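Local coordinates for protein NUDIX hydrolase (Nitrosomonas europaea, PDB 2B0V) that probably hydrolyses phosphate-phosphate linkages in nucleoside di- and triphosphates, and perhaps in thiamine diphosphate, as a magnesium-dependent member of the Nudix family, at residues Leu22-Glu26 / Glu59-Ser63; Ile33-Gln37 / Met123-Val129. All coordinates share one frame; numbering follows the deposited sequence. Where two conformers were deposited one is given.

Both contacts use one sheet, in which strand 20-26 pairs with strand 34-36. Interaction 1 packs the first of these strands against the end of helix 48-60 and is mainly apolar, with direct side-chain packing in its buried middle and a water between carboxylates at one end. Interaction 2 joins the second strand to the loop entering helix 128-137 and depends far more on hydrogen bonds, backbone and amide; its centre is buried, but Ile33, Lys34 and Arg125 lie toward the surface. The two meet at Glu26, whose OE2 takes a salt bridge from Arg125 and a hydrogen bond from Asn36, while its OE1 faces Glu59 through the water.

Interaction 1 (Leu22-Glu26 / Glu59-Ser63); sequences LLVEE and ETGHS. With EDO (1,2-ethanediol), chain D.
The end of the Nudix helix, 48-60, and the turn leading into strand 62-77 pack against strand 20-26, with Leu22, Val24 and Glu26 meeting His62, Thr60 and Glu59. Residues 40-61 carry the Nudix box, and Gly61, with positive phi, ends the helix. Leu22 places CD2 over one face of the His62 ring in a CH-pi contact, 4.0 Å from the ring centroid and 12° off the normal. Its CG stands anti to the backbone N (chi1 -172°), which carries the methyl across to the imidazole. The ring is tethered at ND1 by its own turn: His62 ND1 donates to Thr60 O at 2.9 Å, from above the carbonyl plane. Thr60 OG1 accepts from His62 N at 3.1 Å, closing an ST turn, and is also bonded to Val56 O. Val24 spreads two methyls over the helix end: CG1 lies 3.9 Å from Thr60 CG2 and 3.7 Å from Glu59 O, and CG2 lies 4.0 Å from Glu59 OE1. The buried Glu59 O has no polar partner in the model. Beyond Val24, one water bridges Glu26 OE1 (2.6 Å) and Glu59 OE1 (2.7 Å) and reaches O1 of an ethanediol, probably from the crystallisation liquor, while Ala39 N also reaches Glu59 OE1. Glu26 OE2 is held by a salt bridge to Arg125 and a bond from Asn36, probably offsetting the nearby negative charges. The chemistry thus passes from methyl and imidazole packing to hydrated carboxylates, an acidic end compatible with the magnesium binding by glutamates of this box in Nudix relatives.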
ATOM      1  N   LEU A  22      -3.232   3.012   8.657  1.00 15.29           N
ATOM      2  CA  LEU A  22      -3.456   4.113   7.734  1.00 14.42           C
ATOM      3  C   LEU A  22      -3.827   3.567   6.348  1.00 14.63           C
ATOM      4  O   LEU A  22      -2.981   2.947   5.662  1.00 13.11           O
ATOM      5  CB  LEU A  22      -2.181   4.984   7.598  1.00 15.50           C
ATOM      6  CG  LEU A  22      -2.323   6.281   6.798  1.00 14.33           C
ATOM      7  CD1 LEU A  22      -3.408   7.225   7.348  1.00 14.03           C
ATOM      8  CD2 LEU A  22      -0.922   6.962   6.737  1.00 17.43           C
ATOM      9  N   LEU A  23      -5.074   3.842   5.931  1.00 13.96           N
ATOM     10  CA  LEU A  23      -5.616   3.356   4.674  1.00 12.92           C
ATOM     11  C   LEU A  23      -6.163   4.506   3.904  1.00 13.58           C
ATOM     12  O   LEU A  23      -6.385   5.600   4.462  1.00 16.31           O
ATOM     13  CB  LEU A  23      -6.744   2.342   4.920  1.00 14.03           C
ATOM     14  CG  LEU A  23      -6.377   1.053   5.682  1.00 12.73           C
ATOM     15  CD1 LEU A  23      -7.642   0.169   5.968  1.00 13.50           C
ATOM     16  CD2 LEU A  23      -5.241   0.233   4.973  1.00 15.28           C
ATOM     17  N   VAL A  24      -6.456   4.261   2.642  1.00 15.09           N
ATOM     18  CA  VAL A  24      -7.084   5.300   1.840  1.00 15.68           C
ATOM     19  C   VAL A  24      -8.447   4.841   1.362  1.00 15.89           C
ATOM     20  O   VAL A  24      -8.632   3.661   1.072  1.00 15.28           O
ATOM     21  CB  VAL A  24      -6.214   5.742   0.627  1.00 16.34           C
ATOM     22  CG1 VAL A  24      -4.915   6.412   1.097  1.00 18.67           C
ATOM     23  CG2 VAL A  24      -5.940   4.573  -0.307  1.00 15.99           C
ATOM     24  N   GLU A  25      -9.405   5.775   1.312  1.00 16.91           N
ATOM     25  CA  GLU A  25     -10.623   5.577   0.533  1.00 16.53           C
ATOM     26  C   GLU A  25     -10.383   6.249  -0.808  1.00 15.80           C
ATOM     27  O   GLU A  25      -9.967   7.406  -0.875  1.00 16.74           O
ATOM     28  CB  GLU A  25     -11.838   6.168   1.257  1.00 17.10           C
ATOM     29  CG  GLU A  25     -12.058   5.431   2.571  1.00 19.97           C
ATOM     30  CD  GLU A  25     -13.231   5.945   3.391  1.00 26.79           C
ATOM     31  OE1 GLU A  25     -13.583   7.146   3.274  1.00 31.01           O
ATOM     32  OE2 GLU A  25     -13.802   5.115   4.127  1.00 31.37           O
ATOM     33  N   GLU A  26     -10.593   5.492  -1.878  1.00 16.49           N
ATOM     34  CA  GLU A  26     -10.197   5.928  -3.215  1.00 16.61           C
ATOM     35  C   GLU A  26     -11.255   5.515  -4.235  1.00 17.32           C
ATOM     36  O   GLU A  26     -12.050   4.602  -3.997  1.00 18.12           O
ATOM     37  CB  GLU A  26      -8.837   5.319  -3.596  1.00 17.67           C
ATOM     38  CG  GLU A  26      -8.884   3.777  -3.705  1.00 20.51           C
ATOM     39  CD  GLU A  26      -7.493   3.176  -3.826  1.00 26.01           C
ATOM     40  OE1 GLU A  26      -6.500   3.900  -3.519  1.00 28.48           O
ATOM     41  OE2 GLU A  26      -7.416   1.986  -4.213  1.00 24.45           O
ATOM     42  N   GLU A  59      -0.270   9.584  -1.747  1.00 14.38           N
ATOM     43  CA  GLU A  59      -1.669   9.175  -1.464  1.00 15.41           C
ATOM     44  C   GLU A  59      -2.178   9.625  -0.090  1.00 14.81           C
ATOM     45  O   GLU A  59      -3.394   9.659   0.132  1.00 15.74           O
ATOM     46  CB  GLU A  59      -1.846   7.663  -1.644  1.00 15.07           C
ATOM     47  CG  GLU A  59      -1.592   7.198  -3.052  1.00 15.35           C
ATOM     48  CD  GLU A  59      -2.356   5.908  -3.361  1.00 20.56           C
ATOM     49  OE1 GLU A  59      -2.540   5.082  -2.432  1.00 19.47           O
ATOM     50  OE2 GLU A  59      -2.769   5.729  -4.531  1.00 23.22           O
ATOM     51  N   THR A  60      -1.265   9.882   0.854  1.00 13.94           N
ATOM     52  CA  THR A  60      -1.668  10.212   2.220  1.00 14.51           C
ATOM     53  C   THR A  60      -1.131  11.513   2.795  1.00 14.72           C
ATOM     54  O   THR A  60      -1.620  11.948   3.848  1.00 15.24           O
ATOM     55  CB  THR A  60      -1.312   9.109   3.231  1.00 14.86           C
ATOM     56  OG1 THR A  60       0.089   9.172   3.540  1.00 13.99           O
ATOM     57  CG2 THR A  60      -1.669   7.744   2.708  1.00 14.31           C
ATOM     58  N   GLY A  61      -0.117  12.097   2.155  1.00 13.87           N
ATOM     59  CA  GLY A  61       0.525  13.308   2.693  1.00 13.79           C
ATOM     60  C   GLY A  61       1.413  13.053   3.903  1.00 13.52           C
ATOM     61  O   GLY A  61       1.955  13.973   4.506  1.00 14.17           O
ATOM     62  N   HIS A  62       1.625  11.781   4.227  1.00 14.07           N
ATOM     63  CA  HIS A  62       2.588  11.393   5.256  1.00 13.78           C
ATOM     64  C   HIS A  62       3.899  10.879   4.627  1.00 14.88           C
ATOM     65  O   HIS A  62       3.849  10.141   3.662  1.00 15.23           O
ATOM     66  CB  HIS A  62       2.002  10.216   6.042  1.00 14.87           C
ATOM     67  CG  HIS A  62       0.786  10.538   6.841  1.00 15.72           C
ATOM     68  ND1 HIS A  62      -0.450  10.803   6.277  1.00 16.18           N
ATOM     69  CD2 HIS A  62       0.618  10.645   8.181  1.00 17.98           C
ATOM     70  CE1 HIS A  62      -1.318  11.059   7.243  1.00 18.49           C
ATOM     71  NE2 HIS A  62      -0.704  10.922   8.402  1.00 17.53           N
ATOM     72  N   SER A  63       5.030  11.219   5.199  1.00 15.26           N
ATOM     73  CA  SER A  63       6.291  10.612   4.748  0.60 16.12           C
ATOM     74  C   SER A  63       6.497   9.256   5.450  1.00 16.77           C
ATOM     75  O   SER A  63       6.173   9.074   6.624  1.00 16.86           O
ATOM     76  CB  SER A  63       7.465  11.575   5.009  0.60 17.20           C
ATOM     77  OG  SER A  63       7.525  11.886   6.377  0.60 19.79           O
TER
HETATM   78  C1  EDO D 201      -3.272   3.588  -5.929  1.00 29.61           C
HETATM   79  O1  EDO D 201      -3.740   2.209  -5.783  1.00 34.02           O
HETATM   80  C2  EDO D 201      -2.482   3.915  -7.216  1.00 33.70           C
HETATM   81  O2  EDO D 201      -1.548   5.036  -7.098  1.00 33.80           O
HETATM   82  O   HOH W   1      -4.118   2.915  -2.930  1.00 18.54           O

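Interaction 2 (Ile33-Gln37 / Met123-Val129); sequences IKLNQ and MHRTPLV. With EDO (1,2-ethanediol), chain D.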
ATOM      1  N   ILE A  33     -16.444   4.145  -4.157  1.00 20.45           N
ATOM      2  CA  ILE A  33     -15.387   4.249  -3.163  1.00 19.27           C
ATOM      3  C   ILE A  33     -14.892   2.869  -2.697  1.00 18.20           C
ATOM      4  O   ILE A  33     -15.677   1.984  -2.325  1.00 18.52           O
ATOM      5  CB  ILE A  33     -15.802   5.126  -1.954  1.00 18.84           C
ATOM      6  CG1 ILE A  33     -16.140   6.550  -2.421  1.00 21.91           C
ATOM      7  CG2 ILE A  33     -14.680   5.230  -0.883  1.00 18.53           C
ATOM      8  CD1 ILE A  33     -16.734   7.473  -1.319  1.00 24.07           C
ATOM      9  N   LYS A  34     -13.561   2.726  -2.691  1.00 17.62           N
ATOM     10  CA  LYS A  34     -12.923   1.495  -2.271  1.00 16.19           C
ATOM     11  C   LYS A  34     -11.928   1.818  -1.165  1.00 15.35           C
ATOM     12  O   LYS A  34     -11.395   2.938  -1.111  1.00 17.02           O
ATOM     13  CB  LYS A  34     -12.184   0.818  -3.441  1.00 17.67           C
ATOM     14  CG  LYS A  34     -13.074   0.435  -4.647  1.00 19.41           C
ATOM     15  CD  LYS A  34     -14.131  -0.618  -4.257  1.00 20.53           C
ATOM     16  CE  LYS A  34     -15.056  -0.909  -5.428  1.00 25.81           C
ATOM     17  NZ  LYS A  34     -16.047  -1.994  -5.094  1.00 23.67           N
ATOM     18  N   LEU A  35     -11.709   0.868  -0.277  1.00 14.46           N
ATOM     19  CA  LEU A  35     -10.666   0.969   0.764  1.00 14.12           C
ATOM     20  C   LEU A  35      -9.405   0.189   0.342  1.00 14.16           C
ATOM     21  O   LEU A  35      -9.484  -0.930  -0.187  1.00 13.41           O
ATOM     22  CB  LEU A  35     -11.221   0.349   2.046  1.00 14.55           C
ATOM     23  CG  LEU A  35     -10.434   0.597   3.323  1.00 17.70           C
ATOM     24  CD1 LEU A  35     -10.504   2.090   3.687  1.00 18.62           C
ATOM     25  CD2 LEU A  35     -11.004  -0.310   4.451  1.00 20.01           C
ATOM     26  N   ASN A  36      -8.235   0.755   0.627  1.00 13.36           N
ATOM     27  CA  ASN A  36      -6.991   0.114   0.193  1.00 14.23           C
ATOM     28  C   ASN A  36      -5.829   0.596   1.059  1.00 13.17           C
ATOM     29  O   ASN A  36      -5.913   1.638   1.711  1.00 12.89           O
ATOM     30  CB  ASN A  36      -6.716   0.469  -1.287  1.00 13.93           C
ATOM     31  CG  ASN A  36      -5.709  -0.471  -1.985  1.00 15.73           C
ATOM     32  OD1 ASN A  36      -5.273  -1.477  -1.449  1.00 15.77           O
ATOM     33  ND2 ASN A  36      -5.390  -0.134  -3.239  1.00 18.50           N
ATOM     34  N   GLN A  37      -4.732  -0.152   1.098  1.00 13.38           N
ATOM     35  CA  GLN A  37      -3.479   0.442   1.589  1.00 13.52           C
ATOM     36  C   GLN A  37      -3.044   1.572   0.636  1.00 13.88           C
ATOM     37  O   GLN A  37      -3.423   1.544  -0.544  1.00 15.38           O
ATOM     38  CB  GLN A  37      -2.366  -0.611   1.591  1.00 15.14           C
ATOM     39  CG  GLN A  37      -2.365  -1.558   2.765  1.00 14.55           C
ATOM     40  CD  GLN A  37      -3.410  -2.677   2.567  1.00 14.67           C
ATOM     41  OE1 GLN A  37      -3.746  -3.064   1.426  1.00 14.82           O
ATOM     42  NE2 GLN A  37      -3.868  -3.234   3.678  1.00 14.17           N
HETATM   43  N   MSE A 123     -16.137  -3.413   0.344  1.00 17.61           N
HETATM   44  CA  MSE A 123     -15.621  -2.249  -0.422  1.00 17.22           C
HETATM   45  C   MSE A 123     -14.081  -2.243  -0.461  1.00 16.28           C
HETATM   46  O   MSE A 123     -13.481  -1.284  -0.936  1.00 15.86           O
HETATM   47  CB  MSE A 123     -16.184  -0.915   0.084  1.00 18.79           C
HETATM   48  CG  MSE A 123     -15.782  -0.567   1.488  1.00 19.05           C
HETATM   49 SE   MSE A 123     -16.546   1.159   2.065  0.83 27.63          SE
HETATM   50  CE  MSE A 123     -15.175   2.268   1.306  1.00 23.38           C
ATOM     51  N   HIS A 124     -13.433  -3.323  -0.010  1.00 15.54           N
ATOM     52  CA  HIS A 124     -11.974  -3.393  -0.192  1.00 14.89           C
ATOM     53  C   HIS A 124     -11.666  -3.420  -1.688  1.00 14.85           C
ATOM     54  O   HIS A 124     -12.360  -4.097  -2.479  1.00 15.32           O
ATOM     55  CB  HIS A 124     -11.391  -4.633   0.439  1.00 14.76           C
ATOM     56  CG  HIS A 124     -11.397  -4.619   1.926  1.00 14.75           C
ATOM     57  ND1 HIS A 124     -10.774  -5.596   2.664  1.00 18.04           N
ATOM     58  CD2 HIS A 124     -11.935  -3.751   2.814  1.00 16.07           C
ATOM     59  CE1 HIS A 124     -10.962  -5.361   3.949  1.00 18.50           C
ATOM     60  NE2 HIS A 124     -11.655  -4.244   4.069  1.00 16.44           N
ATOM     61  N   ARG A 125     -10.589  -2.728  -2.067  1.00 15.74           N
ATOM     62  CA  ARG A 125     -10.207  -2.704  -3.470  1.00 16.38           C
ATOM     63  C   ARG A 125      -9.914  -4.112  -4.027  1.00 16.51           C
ATOM     64  O   ARG A 125     -10.341  -4.447  -5.130  1.00 17.11           O
ATOM     65  CB  ARG A 125      -9.034  -1.747  -3.690  1.00 16.32           C
ATOM     66  CG  ARG A 125      -8.459  -1.784  -5.087  1.00 22.33           C
ATOM     67  CD  ARG A 125      -8.742  -0.519  -5.805  1.00 27.77           C
ATOM     68  NE  ARG A 125      -8.211  -0.450  -7.182  1.00 31.14           N
ATOM     69  CZ  ARG A 125      -7.190   0.321  -7.578  1.00 34.40           C
ATOM     70  NH1 ARG A 125      -6.523   1.090  -6.705  1.00 34.73           N
ATOM     71  NH2 ARG A 125      -6.824   0.325  -8.869  1.00 34.33           N
ATOM     72  N   THR A 126      -9.213  -4.928  -3.258  1.00 17.33           N
ATOM     73  CA  THR A 126      -8.903  -6.320  -3.679  1.00 17.79           C
ATOM     74  C   THR A 126      -8.853  -7.182  -2.426  1.00 18.10           C
ATOM     75  O   THR A 126      -8.814  -6.644  -1.324  1.00 16.93           O
ATOM     76  CB  THR A 126      -7.499  -6.431  -4.349  1.00 17.96           C
ATOM     77  OG1 THR A 126      -6.488  -6.239  -3.356  1.00 21.02           O
ATOM     78  CG2 THR A 126      -7.302  -5.413  -5.523  1.00 20.62           C
ATOM     79  N   PRO A 127      -8.842  -8.520  -2.592  1.00 18.26           N
ATOM     80  CA  PRO A 127      -8.654  -9.403  -1.453  1.00 17.25           C
ATOM     81  C   PRO A 127      -7.324  -9.200  -0.714  1.00 16.47           C
ATOM     82  O   PRO A 127      -7.185  -9.638   0.453  1.00 16.62           O
ATOM     83  CB  PRO A 127      -8.729 -10.806  -2.089  1.00 18.55           C
ATOM     84  CG  PRO A 127      -9.541 -10.608  -3.306  1.00 20.39           C
ATOM     85  CD  PRO A 127      -9.025  -9.300  -3.835  1.00 19.76           C
ATOM     86  N   LEU A 128      -6.366  -8.516  -1.349  1.00 15.76           N
ATOM     87  CA  LEU A 128      -5.061  -8.287  -0.729  0.50 15.64           C
ATOM     88  C   LEU A 128      -5.073  -7.274   0.399  1.00 16.01           C
ATOM     89  O   LEU A 128      -4.151  -7.251   1.245  1.00 16.49           O
ATOM     90  CB  LEU A 128      -4.019  -7.883  -1.776  0.50 16.58           C
ATOM     91  CG  LEU A 128      -3.801  -8.791  -2.983  0.50 15.81           C
ATOM     92  CD1 LEU A 128      -2.506  -8.315  -3.599  0.50 16.59           C
ATOM     93  CD2 LEU A 128      -3.763 -10.295  -2.616  0.50 16.95           C
ATOM     94  N   VAL A 129      -6.114  -6.435   0.415  1.00 14.53           N
ATOM     95  CA  VAL A 129      -6.208  -5.415   1.463  1.00 14.34           C
ATOM     96  C   VAL A 129      -6.249  -6.131   2.792  1.00 14.37           C
ATOM     97  O   VAL A 129      -5.497  -5.797   3.735  1.00 15.83           O
ATOM     98  CB  VAL A 129      -7.448  -4.520   1.287  1.00 13.55           C
ATOM     99  CG1 VAL A 129      -7.516  -3.518   2.403  1.00 16.17           C
ATOM    100  CG2 VAL A 129      -7.338  -3.776  -0.039  1.00 15.09           C
TER
HETATM  101  C1  EDO D 201      -3.272   3.588  -5.929  1.00 29.61           C
HETATM  102  O1  EDO D 201      -3.740   2.209  -5.783  1.00 34.02           O
HETATM  103  C2  EDO D 201      -2.482   3.915  -7.216  1.00 33.70           C
HETATM  104  O2  EDO D 201      -1.548   5.036  -7.098  1.00 33.80           O
HETATM  105  O   HOH W   2     -14.850  -4.250  -3.718  1.00 26.61           O
HETATM  106  O   HOH W   3      -5.625  -3.802  -3.071  1.00 27.11           O
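Leu35 O is gripped by the loop ahead of helix 128-137: Arg125 N donates to it at 2.8 Å, and His124 CA brings a CA-H contact at 3.5 Å. From the same side of the strand, Leu35 N donates to Met123 O at 2.9 Å, so the two bonds flank His124 and make a single beta bridge between Leu35 and His124. Met123, present as selenomethionine, bends at chi3 (-85°) and lays CE 3.7 Å from Ile33 CG2, the two chains running side by side. Leu35 CD2 similarly lies beside the His124 ring, whose NE2 is bonded to Ile117 O. Through this one bridge the loop docks on strand 34-36 of the Nudix sheet before the chain turns into helix 128-137, where Thr126 OG1 accepts from Leu128 N as a capping bond. A water links Thr126 OG1 to Asn36 OD1, which also receives Arg86. The Asn36 amide and the Arg125 guanidinium, their planes 82° apart, both turn to Glu26. Bent at chi2 (80°), Gln37 sends NE2 to Val129 O at 3.0 Å, in the carbonyl plane on a lone pair, while Val129 CG2 packs 3.4 Å from Asn36 OD1.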